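Local atomic coordinates of exosome complex component Rrp42 (Pyrococcus abyssi, PDB entry 2PO1), a protein that probably serves as a non-catalytic subunit of the archaeal exosome, an RNA-degrading complex, and is thought to contribute to the structuring of the active site of its partner Rrp41. Residues L109-I117 / L152-I161; I226-I234 / V254-R265. All coordinates share one frame; numbering follows the deposited sequence.

After helix 13-23 the chain lays down four strands of the mixed sheet (39-43, 51-57, 60-71 and 82-89) and then enters helix 104-118. Contact 1 closes a loop of 34 residues, in which strand 135-147 completes that sheet, by bringing helix 152-166 back against helix 104-118. Only then does contact 2 begin, so the two follow in series and neither nest nor cross. It closes a shorter loop of 19 residues, through strand 234-240. Contact 1 joins two helices of the N-terminal RNase PH-type domain; contact 2 joins helix 247-275 to the antiparallel sheet of the C-terminal one. Their centres are about 14 Å apart, and they touch through Ile-158 with Ile-264 and Gly-116 with Thr-227.

Contact 1 (L109-I117 / L152-I161); sequences LARVIDRGI and LMDAIGIAAI. With nucleotides of chain A.
Leu-109 sends both methyls to the start of helix 152-166: CD2 lies 3.5 Å from Met-153 CA, and CD1 meets Leu-152 and Ile-156 CD1. Arg-111 leaves from another side of its helix and reaches the RNA backbone. Its NH1 is shared between two phosphates, 2.8 Å from OP1 of nucleotide A8 of chain A in a weak hydrogen bond and 3.0 Å from OP2 of A9, while NH2 adds weak bonds to OP1 and OP2 of A9; NE forms a salt bridge with an acidic side chain of another protein. Val-112 CG1 touches Met-153 SD at 3.5 Å; the sulfur is put there by CG standing anti to the backbone N (chi1 179°) and a bend at chi2 (83°), and a further bend brings CE to Val-112 and Leu-109. Here two helices of the N-terminal RNase PH-type domain pack over its mixed sheet, crossing at -45°, with axes 9.7 Å apart. Ile-113 is a knob in a hole formed by Met-153, Ile-156, Gly-157 and Ala-160. Its CD1 comes within 3.6 Å of Gly-157 CA, into room that the glycine leaves, and its side chain crosses that of Ile-156 at about a right angle, CG1 against CG2. Ile-117 CD1 rests on Ala-160 CB at 3.9 Å, and the same isoleucine packs on Met-83 of strand 82-89.

Contact 2 (I226-I234 / V254-R265); sequences ITTDETGHI and VETAFKKAEEIR
Thr-228 points its CG2 methyl onto the ring of Phe-258, 3.6 Å from the centroid and 12° off the normal, a CH-pi contact over the centre of one face. Beside it Ile-226 CB presses on Ala-257 CB at 3.4 Å, tighter than a usual carbon contact. Ile-234 runs across both Val-254 and the far end of the ring, CD1 meeting Val-254 CG1 at 3.8 Å, and His-233 N lies in plane at the ring's edge. With chi1 at 62°, Thr-228 turns OG1 toward Ala-261 CB. Farther out, the bond from Thr-231 N to Asp-229 OD2 forms an Asx turn within the type I turn 229-232; the same oxygen also accepts from Thr-231 OG1 and His-233 N. Arg-265 closes the polar edge. Its NH1 makes a weak hydrogen bond to Thr-228 O (3.0 Å) and a hydrogen bond to Ile-195 O, while NE and NH2 (2.9 Å) both hydrogen-bond to the single atom Glu-262 OE2, a side-on salt bridge in the guanidinium plane. The guanidinium is sandwiched between Glu-230 N and Ala-261 O. Glu-230 OE1 lies well out of that plane and instead bonds to Ile-195 N. Helix 247-275 thus lies across the C-terminal domain's antiparallel sheet, in which strand 222-228 is flanked by strands 197-204 and 234-240; Ala-261 and Ile-264 also pack on Val-197, and at Ile-234 the sheet runs on into a strand of another protein.

Contact 1 (L109-I117 / L152-I161)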
loop_
_atom_site.group_PDB
_atom_site.type_symbol
_atom_site.label_atom_id
_atom_site.label_comp_id
_atom_site.label_asym_id
_atom_site.label_seq_id
_atom_site.Cartn_x
_atom_site.Cartn_y
_atom_site.Cartn_z
ATOM N N LEU C 109 -3.927 -19.659 6.331
ATOM C CA LEU C 109 -3.049 -20.442 7.210
ATOM C C LEU C 109 -2.937 -19.759 8.538
ATOM O O LEU C 109 -3.128 -20.365 9.534
ATOM C CB LEU C 109 -1.644 -20.517 6.589
ATOM C CG LEU C 109 -1.564 -21.490 5.395
ATOM C CD1 LEU C 109 -0.259 -21.295 4.628
ATOM C CD2 LEU C 109 -1.690 -22.950 5.860
ATOM N N ALA C 110 -2.633 -18.458 8.550
ATOM C CA ALA C 110 -2.518 -17.723 9.833
ATOM C C ALA C 110 -3.771 -17.805 10.672
ATOM O O ALA C 110 -3.727 -17.864 11.885
ATOM C CB ALA C 110 -2.212 -16.261 9.567
ATOM N N ARG C 111 -4.901 -17.617 10.022
ATOM C CA ARG C 111 -6.126 -17.486 10.752
ATOM C C ARG C 111 -6.575 -18.815 11.286
ATOM O O ARG C 111 -7.019 -18.902 12.391
ATOM C CB ARG C 111 -7.158 -16.800 9.839
ATOM C CG ARG C 111 -6.773 -15.399 9.632
ATOM C CD ARG C 111 -7.758 -14.655 8.772
ATOM N NE ARG C 111 -9.158 -14.973 9.120
ATOM C CZ ARG C 111 -9.875 -14.281 10.000
ATOM N NH1 ARG C 111 -9.350 -13.225 10.672
ATOM N NH2 ARG C 111 -11.133 -14.624 10.198
ATOM N N VAL C 112 -6.408 -19.878 10.520
ATOM C CA VAL C 112 -6.874 -21.178 10.958
ATOM C C VAL C 112 -5.994 -21.639 12.111
ATOM O O VAL C 112 -6.470 -22.262 13.021
ATOM C CB VAL C 112 -6.744 -22.186 9.842
ATOM C CG1 VAL C 112 -6.908 -23.594 10.349
ATOM C CG2 VAL C 112 -7.683 -21.852 8.717
ATOM N N ILE C 113 -4.697 -21.325 12.056
ATOM C CA ILE C 113 -3.794 -21.788 13.070
ATOM C C ILE C 113 -4.042 -20.915 14.306
ATOM O O ILE C 113 -3.999 -21.371 15.430
ATOM C CB ILE C 113 -2.271 -21.655 12.597
ATOM C CG1 ILE C 113 -1.911 -22.717 11.564
ATOM C CG2 ILE C 113 -1.299 -21.849 13.758
ATOM C CD1 ILE C 113 -2.520 -24.146 11.871
ATOM N N ASP C 114 -4.285 -19.631 14.091
ATOM C CA ASP C 114 -4.561 -18.765 15.199
ATOM C C ASP C 114 -5.801 -19.281 15.900
ATOM O O ASP C 114 -5.851 -19.323 17.128
ATOM C CB ASP C 114 -4.852 -17.383 14.656
ATOM C CG ASP C 114 -5.123 -16.387 15.740
ATOM O OD1 ASP C 114 -4.205 -15.603 16.069
ATOM O OD2 ASP C 114 -6.282 -16.368 16.201
ATOM N N ARG C 115 -6.804 -19.638 15.110
ATOM C CA ARG C 115 -8.069 -20.045 15.678
ATOM C C ARG C 115 -7.867 -21.254 16.514
ATOM O O ARG C 115 -8.419 -21.324 17.612
ATOM C CB ARG C 115 -9.112 -20.305 14.617
ATOM C CG ARG C 115 -9.563 -18.984 14.086
ATOM C CD ARG C 115 -10.907 -19.138 13.457
ATOM N NE ARG C 115 -10.883 -20.041 12.331
ATOM C CZ ARG C 115 -10.711 -19.651 11.069
ATOM N NH1 ARG C 115 -10.741 -20.553 10.121
ATOM N NH2 ARG C 115 -10.514 -18.366 10.757
ATOM N N GLY C 116 -7.036 -22.171 16.024
ATOM C CA GLY C 116 -6.791 -23.454 16.742
ATOM C C GLY C 116 -6.266 -23.178 18.132
ATOM O O GLY C 116 -6.592 -23.873 19.078
ATOM N N ILE C 117 -5.431 -22.154 18.250
ATOM C CA ILE C 117 -4.785 -21.812 19.511
ATOM C C ILE C 117 -5.735 -20.938 20.270
ATOM O O ILE C 117 -6.061 -21.225 21.388
ATOM C CB ILE C 117 -3.384 -21.156 19.275
ATOM C CG1 ILE C 117 -2.481 -22.194 18.601
ATOM C CG2 ILE C 117 -2.793 -20.630 20.591
ATOM C CD1 ILE C 117 -1.274 -21.622 17.820
ATOM N N LEU C 152 1.428 -27.100 4.628
ATOM C CA LEU C 152 1.822 -26.010 5.437
ATOM C C LEU C 152 0.959 -25.904 6.685
ATOM O O LEU C 152 1.440 -25.577 7.742
ATOM C CB LEU C 152 1.716 -24.701 4.612
ATOM C CG LEU C 152 2.591 -24.628 3.368
ATOM C CD1 LEU C 152 2.384 -23.297 2.650
ATOM C CD2 LEU C 152 4.052 -24.854 3.803
ATOM N N MET C 153 -0.347 -26.132 6.573
ATOM C CA MET C 153 -1.203 -25.922 7.691
ATOM C C MET C 153 -0.738 -26.701 8.912
ATOM O O MET C 153 -0.556 -26.141 9.997
ATOM C CB MET C 153 -2.620 -26.316 7.304
ATOM C CG MET C 153 -3.542 -26.124 8.451
ATOM S SD MET C 153 -4.048 -24.445 8.528
ATOM C CE MET C 153 -5.103 -24.328 7.064
ATOM N N ASP C 154 -0.467 -27.980 8.756
ATOM C CA ASP C 154 -0.099 -28.757 9.935
ATOM C C ASP C 154 1.286 -28.393 10.376
ATOM O O ASP C 154 1.570 -28.281 11.549
ATOM C CB ASP C 154 -0.152 -30.245 9.671
ATOM C CG ASP C 154 -1.533 -30.729 9.323
ATOM O OD1 ASP C 154 -2.401 -29.884 9.173
ATOM O OD2 ASP C 154 -1.767 -31.975 9.201
ATOM N N ALA C 155 2.166 -28.213 9.421
ATOM C CA ALA C 155 3.552 -27.883 9.769
ATOM C C ALA C 155 3.550 -26.566 10.536
ATOM O O ALA C 155 4.244 -26.454 11.523
ATOM C CB ALA C 155 4.384 -27.783 8.520
ATOM N N ILE C 156 2.733 -25.580 10.094
ATOM C CA ILE C 156 2.697 -24.288 10.746
ATOM C C ILE C 156 2.040 -24.409 12.116
ATOM O O ILE C 156 2.515 -23.832 13.073
ATOM C CB ILE C 156 1.957 -23.189 9.904
ATOM C CG1 ILE C 156 2.744 -22.826 8.641
ATOM C CG2 ILE C 156 1.731 -21.975 10.788
ATOM C CD1 ILE C 156 1.908 -22.226 7.620
ATOM N N GLY C 157 0.974 -25.206 12.273
ATOM C CA GLY C 157 0.365 -25.306 13.589
ATOM C C GLY C 157 1.247 -26.044 14.596
ATOM O O GLY C 157 1.271 -25.716 15.782
ATOM N N ILE C 158 1.929 -27.071 14.126
ATOM C CA ILE C 158 2.846 -27.859 14.979
ATOM C C ILE C 158 3.940 -26.929 15.427
ATOM O O ILE C 158 4.182 -26.766 16.616
ATOM C CB ILE C 158 3.445 -29.006 14.229
ATOM C CG1 ILE C 158 2.390 -30.083 14.041
ATOM C CG2 ILE C 158 4.598 -29.658 14.985
ATOM C CD1 ILE C 158 2.768 -31.045 12.929
ATOM N N ALA C 159 4.563 -26.254 14.475
ATOM C CA ALA C 159 5.609 -25.273 14.816
ATOM C C ALA C 159 5.102 -24.202 15.767
ATOM O O ALA C 159 5.840 -23.785 16.636
ATOM C CB ALA C 159 6.164 -24.638 13.576
ATOM N N ALA C 160 3.846 -23.754 15.592
ATOM C CA ALA C 160 3.333 -22.590 16.347
ATOM C C ALA C 160 3.171 -23.018 17.782
ATOM O O ALA C 160 3.684 -22.375 18.697
ATOM C CB ALA C 160 2.013 -22.052 15.773
ATOM N N ILE C 161 2.533 -24.160 18.002
ATOM C CA ILE C 161 2.313 -24.555 19.358
ATOM C C ILE C 161 3.630 -25.013 19.994
ATOM O O ILE C 161 3.845 -24.839 21.211
ATOM C CB ILE C 161 1.174 -25.616 19.515
ATOM C CG1 ILE C 161 0.784 -25.743 21.000
ATOM C CG2 ILE C 161 1.562 -26.910 18.911
ATOM C CD1 ILE C 161 0.008 -24.441 21.461
ATOM P P A A 8 -7.284 -11.245 12.213
ATOM O OP1 A A 8 -6.760 -12.283 11.266
ATOM O OP2 A A 8 -7.853 -9.995 11.622
ATOM O "O5'" A A 8 -8.316 -11.833 13.313
ATOM C "C5'" A A 8 -8.059 -13.020 14.119
ATOM C "C4'" A A 8 -9.066 -13.230 15.248
ATOM O "O4'" A A 8 -8.855 -12.231 16.266
ATOM C "C3'" A A 8 -10.559 -13.058 14.979
ATOM O "O3'" A A 8 -11.169 -14.141 14.291
ATOM C "C2'" A A 8 -11.100 -12.925 16.397
ATOM O "O2'" A A 8 -11.021 -14.113 17.180
ATOM C "C1'" A A 8 -10.085 -11.890 16.866
ATOM N N9 A A 8 -10.372 -10.494 16.491
ATOM C C8 A A 8 -9.785 -9.738 15.495
ATOM N N7 A A 8 -10.223 -8.505 15.405
ATOM C C5 A A 8 -11.168 -8.455 16.418
ATOM C C6 A A 8 -12.002 -7.417 16.861
ATOM N N6 A A 8 -11.968 -6.212 16.285
ATOM N N1 A A 8 -12.846 -7.669 17.901
ATOM C C2 A A 8 -12.851 -8.892 18.469
ATOM N N3 A A 8 -12.102 -9.951 18.150
ATOM C C4 A A 8 -11.279 -9.661 17.107
ATOM P P A A 9 -12.231 -13.837 13.140
ATOM O OP1 A A 9 -12.536 -15.183 12.600
ATOM O OP2 A A 9 -11.769 -12.685 12.294
ATOM O "O5'" A A 9 -13.512 -13.313 13.934
ATOM C "C5'" A A 9 -14.227 -14.210 14.802
ATOM C "C4'" A A 9 -15.415 -13.464 15.356
ATOM O "O4'" A A 9 -14.889 -12.323 16.062
ATOM C "C3'" A A 9 -16.315 -12.846 14.299
ATOM O "O3'" A A 9 -17.262 -13.787 13.830
ATOM C "C2'" A A 9 -16.972 -11.708 15.055
ATOM O "O2'" A A 9 -18.021 -12.142 15.905
ATOM C "C1'" A A 9 -15.768 -11.224 15.853
ATOM N N9 A A 9 -15.060 -10.118 15.215
ATOM C C8 A A 9 -13.993 -10.171 14.349
ATOM N N7 A A 9 -13.592 -8.982 13.949
ATOM C C5 A A 9 -14.445 -8.100 14.607
ATOM C C6 A A 9 -14.554 -6.689 14.620
ATOM N N6 A A 9 -13.756 -5.883 13.912
ATOM N N1 A A 9 -15.525 -6.127 15.382
ATOM C C2 A A 9 -16.340 -6.930 16.091
ATOM N N3 A A 9 -16.332 -8.267 16.154
ATOM C C4 A A 9 -15.359 -8.787 15.386
#

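Contact 2 (I226-I234 / V254-R265)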
loop_
_atom_site.group_PDB
_atom_site.type_symbol
_atom_site.label_atom_id
_atom_site.label_comp_id
_atom_site.label_asym_id
_atom_site.label_seq_id
_atom_site.Cartn_x
_atom_site.Cartn_y
_atom_site.Cartn_z
ATOM N N ILE C 226 -8.587 -30.478 10.583
ATOM C CA ILE C 226 -9.192 -30.615 11.905
ATOM C C ILE C 226 -8.126 -30.376 12.958
ATOM O O ILE C 226 -7.143 -31.107 13.017
ATOM C CB ILE C 226 -9.704 -32.092 12.173
ATOM C CG1 ILE C 226 -10.424 -32.678 10.943
ATOM C CG2 ILE C 226 -10.540 -32.131 13.411
ATOM C CD1 ILE C 226 -11.676 -31.860 10.546
ATOM N N THR C 227 -8.340 -29.394 13.817
ATOM C CA THR C 227 -7.421 -29.097 14.871
ATOM C C THR C 227 -8.012 -29.469 16.207
ATOM O O THR C 227 -9.113 -29.035 16.544
ATOM C CB THR C 227 -7.131 -27.577 14.890
ATOM O OG1 THR C 227 -6.637 -27.205 13.620
ATOM C CG2 THR C 227 -6.125 -27.226 15.984
ATOM N N THR C 228 -7.296 -30.288 16.964
ATOM C CA THR C 228 -7.826 -30.844 18.172
ATOM C C THR C 228 -6.778 -30.728 19.262
ATOM O O THR C 228 -5.582 -30.703 18.959
ATOM C CB THR C 228 -8.225 -32.323 17.995
ATOM O OG1 THR C 228 -7.066 -33.073 17.661
ATOM C CG2 THR C 228 -9.231 -32.455 16.882
ATOM N N ASP C 229 -7.225 -30.684 20.522
ATOM C CA ASP C 229 -6.286 -30.693 21.663
ATOM C C ASP C 229 -6.335 -31.997 22.447
ATOM O O ASP C 229 -7.118 -32.888 22.094
ATOM C CB ASP C 229 -6.492 -29.489 22.601
ATOM C CG ASP C 229 -7.859 -29.454 23.222
ATOM O OD1 ASP C 229 -8.308 -28.320 23.497
ATOM O OD2 ASP C 229 -8.503 -30.518 23.466
ATOM N N GLU C 230 -5.527 -32.074 23.511
ATOM C CA GLU C 230 -5.384 -33.261 24.383
ATOM C C GLU C 230 -6.695 -33.628 25.027
ATOM O O GLU C 230 -6.790 -34.671 25.651
ATOM C CB GLU C 230 -4.568 -32.938 25.641
ATOM C CG GLU C 230 -3.248 -32.326 25.503
ATOM C CD GLU C 230 -3.333 -30.816 25.390
ATOM O OE1 GLU C 230 -3.718 -30.356 24.329
ATOM O OE2 GLU C 230 -2.996 -30.108 26.340
ATOM N N THR C 231 -7.658 -32.715 25.007
ATOM C CA THR C 231 -8.831 -32.847 25.868
ATOM C C THR C 231 -9.998 -33.403 25.063
ATOM O O THR C 231 -11.114 -33.447 25.559
ATOM C CB THR C 231 -9.221 -31.504 26.577
ATOM O OG1 THR C 231 -9.807 -30.581 25.637
ATOM C CG2 THR C 231 -7.980 -30.815 27.215
ATOM N N GLY C 232 -9.743 -33.815 23.830
ATOM C CA GLY C 232 -10.793 -34.291 22.979
ATOM C C GLY C 232 -11.628 -33.180 22.398
ATOM O O GLY C 232 -12.774 -33.373 22.029
ATOM N N HIS C 233 -11.092 -31.988 22.333
ATOM C CA HIS C 233 -11.901 -30.925 21.757
ATOM C C HIS C 233 -11.377 -30.506 20.422
ATOM O O HIS C 233 -10.186 -30.574 20.172
ATOM C CB HIS C 233 -12.041 -29.760 22.741
ATOM C CG HIS C 233 -12.991 -30.041 23.873
ATOM N ND1 HIS C 233 -12.597 -30.646 25.048
ATOM C CD2 HIS C 233 -14.314 -29.795 24.009
ATOM C CE1 HIS C 233 -13.642 -30.793 25.844
ATOM N NE2 HIS C 233 -14.698 -30.279 25.241
ATOM N N ILE C 234 -12.288 -30.047 19.554
ATOM C CA ILE C 234 -11.918 -29.516 18.277
ATOM C C ILE C 234 -11.899 -28.020 18.453
ATOM O O ILE C 234 -12.857 -27.428 18.944
ATOM C CB ILE C 234 -12.881 -29.937 17.131
ATOM C CG1 ILE C 234 -13.135 -31.455 17.121
ATOM C CG2 ILE C 234 -12.326 -29.529 15.810
ATOM C CD1 ILE C 234 -14.491 -31.799 16.582
ATOM N N VAL C 254 -12.322 -36.219 11.520
ATOM C CA VAL C 254 -12.279 -35.699 12.893
ATOM C C VAL C 254 -11.637 -36.764 13.752
ATOM O O VAL C 254 -10.666 -36.535 14.499
ATOM C CB VAL C 254 -13.696 -35.413 13.438
ATOM C CG1 VAL C 254 -13.594 -35.138 14.897
ATOM C CG2 VAL C 254 -14.305 -34.182 12.741
ATOM N N GLU C 255 -12.152 -37.961 13.588
ATOM C CA GLU C 255 -11.693 -39.045 14.392
ATOM C C GLU C 255 -10.206 -39.362 14.178
ATOM O O GLU C 255 -9.440 -39.505 15.122
ATOM C CB GLU C 255 -12.623 -40.220 14.143
ATOM C CG GLU C 255 -12.123 -41.443 14.635
ATOM C CD GLU C 255 -13.252 -42.354 15.001
ATOM O OE1 GLU C 255 -14.424 -41.975 14.751
ATOM O OE2 GLU C 255 -12.949 -43.439 15.549
ATOM N N THR C 256 -9.799 -39.445 12.924
ATOM C CA THR C 256 -8.428 -39.708 12.562
ATOM C C THR C 256 -7.494 -38.594 12.974
ATOM O O THR C 256 -6.393 -38.876 13.357
ATOM C CB THR C 256 -8.342 -39.863 11.047
ATOM O OG1 THR C 256 -9.294 -40.833 10.683
ATOM C CG2 THR C 256 -6.965 -40.312 10.617
ATOM N N ALA C 257 -7.930 -37.330 12.846
ATOM C CA ALA C 257 -7.261 -36.148 13.388
ATOM C C ALA C 257 -6.819 -36.305 14.847
ATOM O O ALA C 257 -5.645 -36.065 15.176
ATOM C CB ALA C 257 -8.193 -34.958 13.284
ATOM N N PHE C 258 -7.766 -36.708 15.703
ATOM C CA PHE C 258 -7.531 -36.843 17.141
ATOM C C PHE C 258 -6.444 -37.836 17.387
ATOM O O PHE C 258 -5.670 -37.704 18.325
ATOM C CB PHE C 258 -8.763 -37.394 17.846
ATOM C CG PHE C 258 -9.701 -36.336 18.297
ATOM C CD1 PHE C 258 -10.846 -36.048 17.579
ATOM C CD2 PHE C 258 -9.410 -35.572 19.408
ATOM C CE1 PHE C 258 -11.702 -35.025 17.984
ATOM C CE2 PHE C 258 -10.262 -34.591 19.815
ATOM C CZ PHE C 258 -11.415 -34.320 19.105
ATOM N N LYS C 259 -6.413 -38.854 16.535
ATOM C CA LYS C 259 -5.457 -39.928 16.655
ATOM C C LYS C 259 -4.102 -39.445 16.189
ATOM O O LYS C 259 -3.098 -39.636 16.833
ATOM C CB LYS C 259 -5.899 -41.095 15.795
ATOM C CG LYS C 259 -5.000 -42.299 15.918
ATOM C CD LYS C 259 -5.559 -43.435 15.070
ATOM C CE LYS C 259 -5.697 -43.023 13.598
ATOM N NZ LYS C 259 -6.306 -44.132 12.798
ATOM N N LYS C 260 -4.074 -38.793 15.040
ATOM C CA LYS C 260 -2.822 -38.323 14.510
ATOM C C LYS C 260 -2.311 -37.152 15.370
ATOM O O LYS C 260 -1.095 -37.009 15.598
ATOM C CB LYS C 260 -3.025 -37.922 13.035
ATOM C CG LYS C 260 -3.398 -39.170 12.200
ATOM C CD LYS C 260 -2.130 -39.754 11.632
ATOM C CE LYS C 260 -1.666 -40.894 12.345
ATOM N NZ LYS C 260 -0.354 -41.379 11.773
ATOM N N ALA C 261 -3.231 -36.318 15.846
ATOM C CA ALA C 261 -2.833 -35.132 16.667
ATOM C C ALA C 261 -2.131 -35.652 17.920
ATOM O O ALA C 261 -1.132 -35.104 18.386
ATOM C CB ALA C 261 -4.016 -34.316 17.030
ATOM N N GLU C 262 -2.635 -36.738 18.465
ATOM C CA GLU C 262 -2.049 -37.242 19.681
ATOM C C GLU C 262 -0.661 -37.764 19.427
ATOM O O GLU C 262 0.194 -37.604 20.280
ATOM C CB GLU C 262 -2.930 -38.277 20.374
ATOM C CG GLU C 262 -2.476 -38.650 21.846
ATOM C CD GLU C 262 -1.929 -37.440 22.703
ATOM O OE1 GLU C 262 -0.796 -37.560 23.270
ATOM O OE2 GLU C 262 -2.621 -36.377 22.797
ATOM N N GLU C 263 -0.452 -38.449 18.296
ATOM C CA GLU C 263 0.869 -38.974 17.947
ATOM C C GLU C 263 1.832 -37.779 17.754
ATOM O O GLU C 263 2.998 -37.839 18.112
ATOM C CB GLU C 263 0.756 -39.772 16.646
ATOM C CG GLU C 263 -0.074 -41.081 16.763
ATOM C CD GLU C 263 -0.178 -41.801 15.417
ATOM O OE1 GLU C 263 0.055 -41.159 14.405
ATOM O OE2 GLU C 263 -0.520 -42.988 15.371
ATOM N N ILE C 264 1.310 -36.688 17.201
ATOM C CA ILE C 264 2.103 -35.485 16.978
ATOM C C ILE C 264 2.387 -34.736 18.286
ATOM O O ILE C 264 3.528 -34.262 18.507
ATOM C CB ILE C 264 1.420 -34.598 15.942
ATOM C CG1 ILE C 264 1.371 -35.390 14.612
ATOM C CG2 ILE C 264 2.122 -33.265 15.863
ATOM C CD1 ILE C 264 1.279 -34.602 13.454
ATOM N N ARG C 265 1.376 -34.637 19.152
ATOM C CA ARG C 265 1.577 -33.981 20.470
ATOM C C ARG C 265 2.736 -34.612 21.226
ATOM O O ARG C 265 3.590 -33.905 21.794
ATOM C CB ARG C 265 0.311 -34.086 21.292
ATOM C CG ARG C 265 0.166 -33.153 22.484
ATOM C CD ARG C 265 -1.201 -32.438 22.264
ATOM N NE ARG C 265 -2.195 -33.466 21.999
ATOM C CZ ARG C 265 -3.203 -33.387 21.140
ATOM N NH1 ARG C 265 -3.470 -32.309 20.401
ATOM N NH2 ARG C 265 -3.951 -34.450 21.021
HETATM O O HOH W 1 -5.873 -33.892 19.595
#